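Local coordinates for protein acetyltransferase, GNAT family (Streptococcus pneumoniae, PDB 2I79) that binds acetyl coenzyme A and, as a GNAT-family enzyme, probably transfers the acetyl group to an amine, perhaps that of an amino acid, at residues A[3-8]-A[101-106]; A[55-60]-A[118-123]; A[71-76]-A[89-94]. One frame throughout, in Å; residues are numbered along the deposited sequence.

Contact 1 of 3, residues A[3-8]-A[101-106]; sequences YELLIR and NGLGSL. With ACO (acetyl coenzyme *a), chain G.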
loop_
_atom_site.group_PDB
_atom_site.type_symbol
_atom_site.label_atom_id
_atom_site.label_comp_id
_atom_site.label_asym_id
_atom_site.label_seq_id
_atom_site.Cartn_x
_atom_site.Cartn_y
_atom_site.Cartn_z
ATOM N N TYR A 3 20.200 -18.389 -26.545
ATOM C CA TYR A 3 20.243 -17.641 -25.268
ATOM C C TYR A 3 20.497 -18.525 -24.074
ATOM O O TYR A 3 20.305 -19.736 -24.102
ATOM C CB TYR A 3 18.937 -16.879 -25.007
ATOM C CG TYR A 3 17.747 -17.786 -24.815
ATOM C CD1 TYR A 3 17.370 -18.230 -23.547
ATOM C CD2 TYR A 3 17.031 -18.251 -25.914
ATOM C CE1 TYR A 3 16.286 -19.084 -23.384
ATOM C CE2 TYR A 3 15.951 -19.097 -25.760
ATOM C CZ TYR A 3 15.575 -19.504 -24.495
ATOM O OH TYR A 3 14.502 -20.340 -24.358
ATOM N N GLU A 4 20.847 -17.867 -22.989
ATOM C CA GLU A 4 21.020 -18.500 -21.725
ATOM C C GLU A 4 20.057 -17.850 -20.726
ATOM O O GLU A 4 20.001 -16.625 -20.626
ATOM C CB GLU A 4 22.466 -18.292 -21.329
ATOM C CG GLU A 4 22.889 -19.008 -20.095
ATOM C CD GLU A 4 24.406 -18.945 -19.931
ATOM O OE1 GLU A 4 25.012 -17.950 -20.433
ATOM O OE2 GLU A 4 24.973 -19.900 -19.326
ATOM N N LEU A 5 19.293 -18.671 -20.007
ATOM C CA LEU A 5 18.292 -18.185 -19.029
ATOM C C LEU A 5 18.574 -18.720 -17.634
ATOM O O LEU A 5 18.765 -19.910 -17.474
ATOM C CB LEU A 5 16.873 -18.607 -19.438
ATOM C CG LEU A 5 15.703 -18.162 -18.533
ATOM C CD1 LEU A 5 15.640 -16.623 -18.395
ATOM C CD2 LEU A 5 14.350 -18.669 -19.019
ATOM N N LEU A 6 18.579 -17.852 -16.630
ATOM C CA LEU A 6 18.493 -18.300 -15.224
ATOM C C LEU A 6 17.355 -17.558 -14.507
ATOM O O LEU A 6 17.257 -16.340 -14.586
ATOM C CB LEU A 6 19.841 -18.098 -14.472
ATOM C CG LEU A 6 19.848 -18.326 -12.942
ATOM C CD1 LEU A 6 19.593 -19.797 -12.551
ATOM C CD2 LEU A 6 21.160 -17.872 -12.361
ATOM N N ILE A 7 16.483 -18.300 -13.835
ATOM C CA ILE A 7 15.522 -17.706 -12.910
ATOM C C ILE A 7 15.821 -18.237 -11.521
ATOM O O ILE A 7 15.921 -19.461 -11.318
ATOM C CB ILE A 7 14.078 -17.986 -13.292
ATOM C CG1 ILE A 7 13.770 -17.276 -14.617
ATOM C CG2 ILE A 7 13.143 -17.501 -12.176
ATOM C CD1 ILE A 7 12.359 -17.489 -15.163
ATOM N N ARG A 8 16.005 -17.314 -10.578
ATOM C CA ARG A 8 16.247 -17.668 -9.170
ATOM C C ARG A 8 15.987 -16.498 -8.223
ATOM O O ARG A 8 15.967 -15.333 -8.636
ATOM C CB ARG A 8 17.699 -18.130 -8.953
ATOM C CG ARG A 8 18.752 -17.074 -9.234
ATOM C CD ARG A 8 20.077 -17.383 -8.537
ATOM N NE ARG A 8 21.156 -16.491 -8.971
ATOM C CZ ARG A 8 21.325 -15.239 -8.552
ATOM N NH1 ARG A 8 20.500 -14.706 -7.659
ATOM N NH2 ARG A 8 22.340 -14.521 -9.007
ATOM N N ASN A 101 8.221 -12.275 -25.342
ATOM C CA ASN A 101 8.917 -13.514 -25.582
ATOM C C ASN A 101 8.549 -14.571 -24.540
ATOM O O ASN A 101 9.140 -15.664 -24.537
ATOM C CB ASN A 101 10.427 -13.261 -25.579
ATOM C CG ASN A 101 10.893 -12.576 -26.829
ATOM O OD1 ASN A 101 10.823 -13.148 -27.917
ATOM N ND2 ASN A 101 11.336 -11.341 -26.708
ATOM N N GLY A 102 7.598 -14.257 -23.655
ATOM C CA GLY A 102 7.191 -15.195 -22.604
ATOM C C GLY A 102 7.877 -14.999 -21.248
ATOM O O GLY A 102 7.587 -15.704 -20.307
ATOM N N LEU A 103 8.775 -14.035 -21.116
ATOM C CA LEU A 103 9.549 -13.929 -19.865
ATOM C C LEU A 103 8.682 -13.486 -18.677
ATOM O O LEU A 103 8.750 -14.076 -17.584
ATOM C CB LEU A 103 10.765 -13.006 -20.038
ATOM C CG LEU A 103 11.673 -12.939 -18.802
ATOM C CD1 LEU A 103 12.164 -14.334 -18.327
ATOM C CD2 LEU A 103 12.830 -11.987 -19.099
ATOM N N GLY A 104 7.857 -12.465 -18.906
ATOM C CA GLY A 104 6.862 -12.017 -17.932
ATOM C C GLY A 104 6.004 -13.151 -17.381
ATOM O O GLY A 104 5.790 -13.225 -16.184
ATOM N N SER A 105 5.509 -14.032 -18.253
ATOM C CA SER A 105 4.706 -15.190 -17.841
ATOM C C SER A 105 5.458 -16.189 -16.997
ATOM O O SER A 105 4.931 -16.692 -16.033
ATOM C CB SER A 105 4.165 -15.958 -19.055
ATOM O OG SER A 105 3.125 -15.241 -19.641
ATOM N N LEU A 106 6.664 -16.531 -17.415
ATOM C CA LEU A 106 7.502 -17.459 -16.663
ATOM C C LEU A 106 7.738 -16.985 -15.211
ATOM O O LEU A 106 7.634 -17.762 -14.250
ATOM C CB LEU A 106 8.832 -17.583 -17.380
ATOM C CG LEU A 106 9.535 -18.930 -17.511
ATOM C CD1 LEU A 106 8.559 -20.109 -17.734
ATOM C CD2 LEU A 106 10.556 -18.777 -18.686
HETATM N N1A ACO G . -2.489 -5.534 -25.541
HETATM C C2A ACO G . -2.780 -6.799 -25.170
HETATM N N3A ACO G . -1.843 -7.761 -25.065
HETATM C C4A ACO G . -0.547 -7.498 -25.323
HETATM C C5A ACO G . -0.145 -6.148 -25.713
HETATM C C6A ACO G . -1.218 -5.147 -25.803
HETATM N N6A ACO G . -0.924 -3.879 -26.162
HETATM N N7A ACO G . 1.175 -6.174 -25.910
HETATM C C8A ACO G . 1.582 -7.454 -25.652
HETATM N N9A ACO G . 0.547 -8.238 -25.306
HETATM C C1B ACO G . 0.478 -9.676 -24.920
HETATM C C2B ACO G . 1.341 -10.689 -25.655
HETATM O O2B ACO G . 0.706 -11.173 -26.841
HETATM C C3B ACO G . 1.430 -11.779 -24.617
HETATM O O3B ACO G . 0.239 -12.531 -24.473
HETATM P P3B ACO G . 0.063 -14.037 -24.986
HETATM O O7A ACO G . -0.003 -13.692 -26.465
HETATM O O8A ACO G . -1.210 -14.569 -24.374
HETATM O O9A ACO G . 1.272 -14.806 -24.513
HETATM C C4B ACO G . 1.512 -11.000 -23.313
HETATM O O4B ACO G . 0.813 -9.782 -23.538
HETATM C C5B ACO G . 2.964 -10.770 -22.916
HETATM O O5B ACO G . 3.359 -11.943 -22.194
HETATM P P1A ACO G . 4.920 -12.164 -21.882
HETATM O O1A ACO G . 5.733 -11.972 -23.135
HETATM O O2A ACO G . 4.991 -13.444 -21.074
HETATM O O3A ACO G . 5.208 -10.841 -20.994
HETATM P P2A ACO G . 6.425 -9.755 -21.140
HETATM O O4A ACO G . 6.299 -8.781 -22.316
HETATM O O5A ACO G . 7.683 -10.569 -20.956
HETATM O O6A ACO G . 6.072 -8.938 -19.770
HETATM C CBP ACO G . 5.176 -6.836 -18.896
HETATM C CCP ACO G . 4.922 -8.103 -19.691
HETATM C CDP ACO G . 3.844 -6.081 -18.774
HETATM C CEP ACO G . 5.738 -7.237 -17.524
HETATM C CAP ACO G . 6.193 -5.963 -19.641
HETATM O OAP ACO G . 5.656 -5.473 -20.892
HETATM C C9P ACO G . 6.664 -4.804 -18.779
HETATM O O9P ACO G . 7.566 -4.971 -17.980
HETATM N N8P ACO G . 6.076 -3.626 -18.954
HETATM C C7P ACO G . 6.436 -2.393 -18.244
HETATM C C6P ACO G . 6.245 -2.466 -16.729
HETATM C C5P ACO G . 4.844 -2.880 -16.377
HETATM O O5P ACO G . 3.907 -2.279 -16.862
HETATM N N4P ACO G . 4.707 -3.904 -15.544
HETATM C C3P ACO G . 3.419 -4.413 -15.099
HETATM C C2P ACO G . 2.715 -3.499 -14.106
HETATM S S1P ACO G . 3.670 -3.402 -12.618
HETATM C C ACO G . 3.141 -4.437 -11.482
HETATM O O ACO G . 3.307 -5.590 -11.805
HETATM C CH3 ACO G . 2.523 -3.902 -10.203
#

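Contact 2 of 3, residues A[55-60]-A[118-123]; sequences SSDNQI and SGILRR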
loop_
_atom_site.group_PDB
_atom_site.type_symbol
_atom_site.label_atom_id
_atom_site.label_comp_id
_atom_site.label_asym_id
_atom_site.label_seq_id
_atom_site.Cartn_x
_atom_site.Cartn_y
_atom_site.Cartn_z
ATOM N N SER A 55 14.949 -13.380 3.955
ATOM C CA SER A 55 14.753 -13.761 5.351
ATOM C C SER A 55 13.302 -13.719 5.818
ATOM O O SER A 55 13.032 -14.026 6.977
ATOM C CB SER A 55 15.551 -12.835 6.254
ATOM O OG SER A 55 14.718 -12.339 7.295
ATOM N N SER A 56 12.387 -13.302 4.944
ATOM C CA SER A 56 10.961 -13.153 5.257
ATOM C C SER A 56 10.228 -14.320 4.619
ATOM O O SER A 56 10.533 -14.710 3.487
ATOM C CB SER A 56 10.451 -11.820 4.674
ATOM O OG SER A 56 9.043 -11.712 4.712
ATOM N N ASP A 57 9.251 -14.880 5.314
ATOM C CA ASP A 57 8.591 -16.070 4.797
ATOM C C ASP A 57 7.365 -15.775 3.918
ATOM O O ASP A 57 6.819 -16.681 3.326
ATOM C CB ASP A 57 8.251 -17.062 5.926
ATOM C CG ASP A 57 7.597 -16.399 7.124
ATOM O OD1 ASP A 57 6.887 -15.369 6.944
ATOM O OD2 ASP A 57 7.803 -16.915 8.263
ATOM N N ASN A 58 6.931 -14.521 3.852
ATOM C CA ASN A 58 5.775 -14.152 3.035
ATOM C C ASN A 58 6.131 -13.101 1.968
ATOM O O ASN A 58 5.260 -12.515 1.331
ATOM C CB ASN A 58 4.576 -13.735 3.918
ATOM C CG ASN A 58 4.738 -12.354 4.589
ATOM O OD1 ASN A 58 5.825 -11.798 4.700
ATOM N ND2 ASN A 58 3.636 -11.827 5.068
ATOM N N GLN A 59 7.427 -12.893 1.761
ATOM C CA GLN A 59 7.889 -12.014 0.733
ATOM C C GLN A 59 8.967 -12.701 -0.114
ATOM O O GLN A 59 9.593 -13.666 0.339
ATOM C CB GLN A 59 8.423 -10.728 1.348
ATOM C CG GLN A 59 7.404 -9.944 2.178
ATOM C CD GLN A 59 7.998 -8.697 2.781
ATOM O OE1 GLN A 59 8.736 -8.760 3.778
ATOM N NE2 GLN A 59 7.694 -7.558 2.196
ATOM N N ILE A 60 9.166 -12.208 -1.342
ATOM C CA ILE A 60 10.203 -12.722 -2.235
ATOM C C ILE A 60 10.520 -11.786 -3.395
ATOM O O ILE A 60 9.642 -11.093 -3.908
ATOM C CB ILE A 60 9.824 -14.116 -2.800
ATOM C CG1 ILE A 60 11.063 -14.815 -3.388
ATOM C CG2 ILE A 60 8.742 -14.011 -3.833
ATOM C CD1 ILE A 60 10.993 -16.351 -3.327
ATOM N N SER A 118 4.289 -21.257 0.065
ATOM C CA SER A 118 4.703 -20.568 1.292
ATOM C C SER A 118 3.881 -20.935 2.529
ATOM O O SER A 118 4.379 -20.840 3.661
ATOM C CB SER A 118 4.661 -19.049 1.100
ATOM O OG SER A 118 3.326 -18.574 1.111
ATOM N N GLY A 119 2.622 -21.313 2.325
ATOM C CA GLY A 119 1.735 -21.651 3.434
ATOM C C GLY A 119 1.199 -20.449 4.194
ATOM O O GLY A 119 0.478 -20.611 5.174
ATOM N N ILE A 120 1.531 -19.242 3.733
ATOM C CA ILE A 120 1.153 -17.999 4.420
ATOM C C ILE A 120 0.306 -17.134 3.484
ATOM O O ILE A 120 -0.746 -16.632 3.871
ATOM C CB ILE A 120 2.394 -17.211 4.884
ATOM C CG1 ILE A 120 3.347 -18.129 5.674
ATOM C CG2 ILE A 120 1.988 -15.979 5.752
ATOM C CD1 ILE A 120 4.783 -17.592 5.854
ATOM N N LEU A 121 0.767 -16.957 2.244
ATOM C CA LEU A 121 0.039 -16.109 1.319
ATOM C C LEU A 121 -1.179 -16.874 0.858
ATOM O O LEU A 121 -1.080 -18.062 0.486
ATOM C CB LEU A 121 0.918 -15.658 0.150
ATOM C CG LEU A 121 2.125 -14.787 0.529
ATOM C CD1 LEU A 121 3.008 -14.584 -0.662
ATOM C CD2 LEU A 121 1.737 -13.417 1.176
ATOM N N ARG A 122 -2.331 -16.200 0.958
ATOM C CA ARG A 122 -3.606 -16.678 0.439
ATOM C C ARG A 122 -4.248 -15.696 -0.565
ATOM O O ARG A 122 -5.375 -15.886 -1.011
ATOM C CB ARG A 122 -4.565 -16.914 1.603
ATOM C CG ARG A 122 -4.041 -17.878 2.677
ATOM C CD ARG A 122 -3.711 -19.285 2.149
ATOM N NE ARG A 122 -4.868 -19.908 1.505
ATOM C CZ ARG A 122 -5.924 -20.390 2.163
ATOM N NH1 ARG A 122 -5.971 -20.364 3.489
ATOM N NH2 ARG A 122 -6.941 -20.911 1.493
ATOM N N ARG A 123 -3.536 -14.641 -0.911
ATOM C CA ARG A 123 -4.010 -13.654 -1.876
ATOM C C ARG A 123 -2.815 -12.902 -2.482
ATOM O O ARG A 123 -1.854 -12.550 -1.761
ATOM C CB ARG A 123 -5.004 -12.672 -1.226
ATOM C CG ARG A 123 -5.203 -11.378 -2.042
ATOM C CD ARG A 123 -6.114 -10.332 -1.397
ATOM N NE ARG A 123 -7.304 -10.423 -2.127
ATOM C CZ ARG A 123 -7.696 -9.666 -3.154
ATOM N NH1 ARG A 123 -7.094 -8.566 -3.547
ATOM N NH2 ARG A 123 -8.817 -10.010 -3.721
#

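Contact 3 of 3, residues A[71-76]-A[89-94]; sequences AGIVNI and DLFIVI. With ACO (acetyl coenzyme *a), chain G.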
loop_
_atom_site.group_PDB
_atom_site.type_symbol
_atom_site.label_atom_id
_atom_site.label_comp_id
_atom_site.label_asym_id
_atom_site.label_seq_id
_atom_site.Cartn_x
_atom_site.Cartn_y
_atom_site.Cartn_z
ATOM N N ALA A 71 17.229 -9.454 -16.747
ATOM C CA ALA A 71 16.284 -9.075 -17.774
ATOM C C ALA A 71 14.869 -8.771 -17.226
ATOM O O ALA A 71 14.073 -8.116 -17.907
ATOM C CB ALA A 71 16.211 -10.178 -18.835
ATOM N N GLY A 72 14.579 -9.252 -16.009
ATOM C CA GLY A 72 13.276 -9.089 -15.397
ATOM C C GLY A 72 13.270 -9.374 -13.902
ATOM O O GLY A 72 14.165 -10.034 -13.386
ATOM N N ILE A 73 12.292 -8.828 -13.197
ATOM C CA ILE A 73 12.101 -9.117 -11.776
ATOM C C ILE A 73 10.633 -9.270 -11.443
ATOM O O ILE A 73 9.780 -8.640 -12.062
ATOM C CB ILE A 73 12.723 -8.036 -10.855
ATOM C CG1 ILE A 73 11.991 -6.697 -10.960
ATOM C CG2 ILE A 73 14.211 -7.878 -11.160
ATOM C CD1 ILE A 73 11.051 -6.433 -9.749
ATOM N N VAL A 74 10.344 -10.158 -10.504
ATOM C CA VAL A 74 9.029 -10.218 -9.883
ATOM C C VAL A 74 9.251 -10.065 -8.372
ATOM O O VAL A 74 10.148 -10.668 -7.777
ATOM C CB VAL A 74 8.181 -11.482 -10.289
ATOM C CG1 VAL A 74 8.921 -12.774 -10.067
ATOM C CG2 VAL A 74 6.818 -11.500 -9.527
ATOM N N ASN A 75 8.433 -9.213 -7.769
ATOM C CA ASN A 75 8.549 -8.872 -6.376
ATOM C C ASN A 75 7.226 -9.169 -5.686
ATOM O O ASN A 75 6.155 -8.746 -6.158
ATOM C CB ASN A 75 8.860 -7.397 -6.306
ATOM C CG ASN A 75 9.755 -7.050 -5.189
ATOM O OD1 ASN A 75 9.326 -6.434 -4.211
ATOM N ND2 ASN A 75 11.014 -7.453 -5.296
ATOM N N ILE A 76 7.272 -9.945 -4.613
ATOM C CA ILE A 76 6.141 -9.994 -3.695
ATOM C C ILE A 76 6.518 -9.327 -2.381
ATOM O O ILE A 76 7.519 -9.660 -1.753
ATOM C CB ILE A 76 5.641 -11.393 -3.416
ATOM C CG1 ILE A 76 5.223 -12.079 -4.720
ATOM C CG2 ILE A 76 4.487 -11.313 -2.427
ATOM C CD1 ILE A 76 4.905 -13.543 -4.540
ATOM N N ASP A 89 1.571 -8.194 -2.295
ATOM C CA ASP A 89 1.467 -7.173 -3.335
ATOM C C ASP A 89 2.502 -7.495 -4.380
ATOM O O ASP A 89 3.708 -7.585 -4.061
ATOM C CB ASP A 89 1.741 -5.800 -2.722
ATOM C CG ASP A 89 0.683 -5.417 -1.687
ATOM O OD1 ASP A 89 -0.486 -5.278 -2.091
ATOM O OD2 ASP A 89 1.007 -5.287 -0.473
ATOM N N LEU A 90 2.039 -7.680 -5.612
ATOM C CA LEU A 90 2.889 -8.134 -6.702
ATOM C C LEU A 90 3.388 -6.941 -7.545
ATOM O O LEU A 90 2.654 -5.970 -7.782
ATOM C CB LEU A 90 2.125 -9.184 -7.551
ATOM C CG LEU A 90 2.794 -10.229 -8.465
ATOM C CD1 LEU A 90 3.686 -11.232 -7.781
ATOM C CD2 LEU A 90 1.689 -11.020 -9.180
ATOM N N PHE A 91 4.658 -7.032 -7.970
ATOM C CA PHE A 91 5.286 -6.101 -8.918
ATOM C C PHE A 91 6.157 -6.901 -9.896
ATOM O O PHE A 91 7.004 -7.679 -9.444
ATOM C CB PHE A 91 6.162 -5.100 -8.160
ATOM C CG PHE A 91 6.929 -4.166 -9.045
ATOM C CD1 PHE A 91 6.287 -3.114 -9.693
ATOM C CD2 PHE A 91 8.285 -4.337 -9.247
ATOM C CE1 PHE A 91 7.001 -2.233 -10.516
ATOM C CE2 PHE A 91 9.003 -3.465 -10.069
ATOM C CZ PHE A 91 8.360 -2.412 -10.701
ATOM N N ILE A 92 5.960 -6.703 -11.208
ATOM C CA ILE A 92 6.821 -7.301 -12.257
ATOM C C ILE A 92 7.261 -6.255 -13.281
ATOM O O ILE A 92 6.470 -5.427 -13.733
ATOM C CB ILE A 92 6.099 -8.456 -13.028
ATOM C CG1 ILE A 92 5.523 -9.490 -12.049
ATOM C CG2 ILE A 92 7.053 -9.192 -14.045
ATOM C CD1 ILE A 92 4.800 -10.669 -12.737
ATOM N N VAL A 93 8.525 -6.295 -13.680
ATOM C CA VAL A 93 8.961 -5.470 -14.793
ATOM C C VAL A 93 10.016 -6.224 -15.578
ATOM O O VAL A 93 10.851 -6.911 -14.990
ATOM C CB VAL A 93 9.463 -4.082 -14.339
ATOM C CG1 VAL A 93 10.583 -4.218 -13.304
ATOM C CG2 VAL A 93 9.917 -3.272 -15.535
ATOM N N ILE A 94 9.904 -6.122 -16.913
ATOM C CA ILE A 94 10.816 -6.757 -17.879
ATOM C C ILE A 94 11.442 -5.626 -18.703
ATOM O O ILE A 94 10.778 -4.617 -18.983
ATOM C CB ILE A 94 10.076 -7.762 -18.804
ATOM C CG1 ILE A 94 9.389 -8.873 -17.977
ATOM C CG2 ILE A 94 11.028 -8.417 -19.811
ATOM C CD1 ILE A 94 10.348 -9.800 -17.210
HETATM N N1A ACO G . -2.489 -5.534 -25.541
HETATM C C2A ACO G . -2.780 -6.799 -25.170
HETATM N N3A ACO G . -1.843 -7.761 -25.065
HETATM C C4A ACO G . -0.547 -7.498 -25.323
HETATM C C5A ACO G . -0.145 -6.148 -25.713
HETATM C C6A ACO G . -1.218 -5.147 -25.803
HETATM N N6A ACO G . -0.924 -3.879 -26.162
HETATM N N7A ACO G . 1.175 -6.174 -25.910
HETATM C C8A ACO G . 1.582 -7.454 -25.652
HETATM N N9A ACO G . 0.547 -8.238 -25.306
HETATM C C1B ACO G . 0.478 -9.676 -24.920
HETATM C C2B ACO G . 1.341 -10.689 -25.655
HETATM O O2B ACO G . 0.706 -11.173 -26.841
HETATM C C3B ACO G . 1.430 -11.779 -24.617
HETATM O O3B ACO G . 0.239 -12.531 -24.473
HETATM P P3B ACO G . 0.063 -14.037 -24.986
HETATM O O7A ACO G . -0.003 -13.692 -26.465
HETATM O O8A ACO G . -1.210 -14.569 -24.374
HETATM O O9A ACO G . 1.272 -14.806 -24.513
HETATM C C4B ACO G . 1.512 -11.000 -23.313
HETATM O O4B ACO G . 0.813 -9.782 -23.538
HETATM C C5B ACO G . 2.964 -10.770 -22.916
HETATM O O5B ACO G . 3.359 -11.943 -22.194
HETATM P P1A ACO G . 4.920 -12.164 -21.882
HETATM O O1A ACO G . 5.733 -11.972 -23.135
HETATM O O2A ACO G . 4.991 -13.444 -21.074
HETATM O O3A ACO G . 5.208 -10.841 -20.994
HETATM P P2A ACO G . 6.425 -9.755 -21.140
HETATM O O4A ACO G . 6.299 -8.781 -22.316
HETATM O O5A ACO G . 7.683 -10.569 -20.956
HETATM O O6A ACO G . 6.072 -8.938 -19.770
HETATM C CBP ACO G . 5.176 -6.836 -18.896
HETATM C CCP ACO G . 4.922 -8.103 -19.691
HETATM C CDP ACO G . 3.844 -6.081 -18.774
HETATM C CEP ACO G . 5.738 -7.237 -17.524
HETATM C CAP ACO G . 6.193 -5.963 -19.641
HETATM O OAP ACO G . 5.656 -5.473 -20.892
HETATM C C9P ACO G . 6.664 -4.804 -18.779
HETATM O O9P ACO G . 7.566 -4.971 -17.980
HETATM N N8P ACO G . 6.076 -3.626 -18.954
HETATM C C7P ACO G . 6.436 -2.393 -18.244
HETATM C C6P ACO G . 6.245 -2.466 -16.729
HETATM C C5P ACO G . 4.844 -2.880 -16.377
HETATM O O5P ACO G . 3.907 -2.279 -16.862
HETATM N N4P ACO G . 4.707 -3.904 -15.544
HETATM C C3P ACO G . 3.419 -4.413 -15.099
HETATM C C2P ACO G . 2.715 -3.499 -14.106
HETATM S S1P ACO G . 3.670 -3.402 -12.618
HETATM C C ACO G . 3.141 -4.437 -11.482
HETATM O O ACO G . 3.307 -5.590 -11.805
HETATM C CH3 ACO G . 2.523 -3.902 -10.203
#

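Contact 1 of 3, residues A[3-8]-A[101-106]
Phosphate oxygen O2A of acetyl coenzyme A is gripped twice by one residue: S105 N donates to it at 2.9 Å and S105 OG at 3.0 Å. The hydroxyl is turned beside its own backbone N (chi1 -74°), so both donors converge on the oxygen; S105 OG is also hydrogen-bonded to K141 NZ. Two more oxygens, one on each phosphate, accept from backbone amides: G102 N reaches ACO O1A at 3.0 Å and G104 N reaches ACO O5A at 2.8 Å. G102, with positive phi, is the N-cap of helix 103-117, so the pyrophosphate sits at the positive end of the helix dipole, which probably adds to its binding. At G104 the bare CA lets ACO O6A come close; a beta carbon would clash with it. The helix turns its apolar side to strand 5-9, and there the contact is wholly aliphatic. L5 and L106 meet tip to tip, L5 CD2 at 3.8 Å from L106 CD2, while the other branch, L5 CD1, crosses L103 CD1 obliquely at 4.2 Å. I7 reaches out with its chain extended (chi2 178°) and lays CD1 against L106 CG at 3.9 Å. The first helical turn thus packs on strand 5-9, at the edge of this chain's sheet, and with its N-cap binds the pyrophosphate through backbone amides and S105 OG, the G-x-G pyrophosphate-binding loop of the GNAT fold.

Contact 2 of 3, residues A[55-60]-A[118-123]
The carboxylate of D57 carries a methyl over one face, nearer OD1 than OD2: I120 CD1 stands 3.3 Å from D57 CG and 3.2 Å from D57 OD1, the side chains crossing at about a right angle. N58, a second flat group, turns CB and not its amide to I120 and L121: N58 CB lies 3.9 Å from I120 CG2 and 4.0 Å from L121 CD2. Its ND2 points elsewhere, to the carbonyl O of R85. I120 straddles the two residues because CG1 lies beside the backbone N (chi1 -51°), sending CD1 to D57 and leaving CG2 for N58. Next along the chain, both methyls of L121 press on the carbonyl of N58, L121 CD2 being 3.6 Å from N58 O. The turn leaves helix 103-117 at G119 and is tied by S118 OG, which accepts from I120 N and L121 N, both at 3.2 Å, in an ST turn and ST motif, and bonds to A115 O. The two loops meet by van der Waals contact alone, while their hydrogen bonds lie within the S118 turn or run to other parts of the chain. D57 is exposed, so its carboxylate probably stays ionised although a methyl lies on it.

Contact 3 of 3, residues A[71-76]-A[89-94]
F91 leaves the strand with CG anti to the backbone N (chi1 176°). Its CB rests 4.0 Å from N75 CB, its partner in a hydrogen-bonded pair. Further out the ring divides its neighbours: CD2 and CE2 take I73 CD1 at the ring edge, F91 CD2 to I73 CD1 being 3.5 Å, whereas F91 CD1 approaches the acetyl group, 3.9 Å from ACO C, and CE1 nears the thioester sulfur. I73 can reach the ring because its CG1 occupies the crowded position between backbone N and carbonyl carbon (chi1 68°); the same CG1 lies alongside V93 CG1. The two strands run antiparallel, joined by four backbone hydrogen bonds, two each in the pairs I73 with V93 and N75 with F91; N75 N to F91 O is the shortest at 2.7 Å. On the other face helix 103-117 covers V74, L90, I92 and I94, and L121 touches I76. V74 CG2 wedges there between L90 CD1 and I92 CG1, the latter tight at 3.5 Å. G72, part of a classic beta bulge with A71 opposite A64, has no side chain, and I94 CD1 lies against its CA, where a beta carbon would clash. The far edge of strand 87-94 is turned to the cofactor as if to another strand: I92 N donates to the acetyl oxygen, ACO O, at 2.9 Å, I92 O accepts from ACO N4P at 3.0 Å, and I94 N donates to ACO O9P at 2.8 Å. This is the usual GNAT mode of holding pantetheine. The bond from I92 N would polarise the thioester carbonyl and is consistent with stabilising the tetrahedral intermediate of acetyl transfer.

Overall arrangement
Contact 3 lies in the core, its centre about 2 Å from that of the chain, while contacts 1 and 2 lie toward the periphery, their centres about 22 Å apart and not touching. Helix 103-117 links all three: its first turn serves contact 1, its body covers one face of the hairpin in contact 3, and the loop leaving it forms one side of contact 2. L103 packs on A71 and I94, and L121 on I76. Contact 3 combines backbone hydrogen bonds with apolar packing on both faces; no hydrogen bond joins the segments of either outer contact, contact 1 being aliphatic packing, contact 2 setting aliphatic groups against a carboxylate and a backbone carbonyl. Contacts 1 and 3 share acetyl coenzyme A.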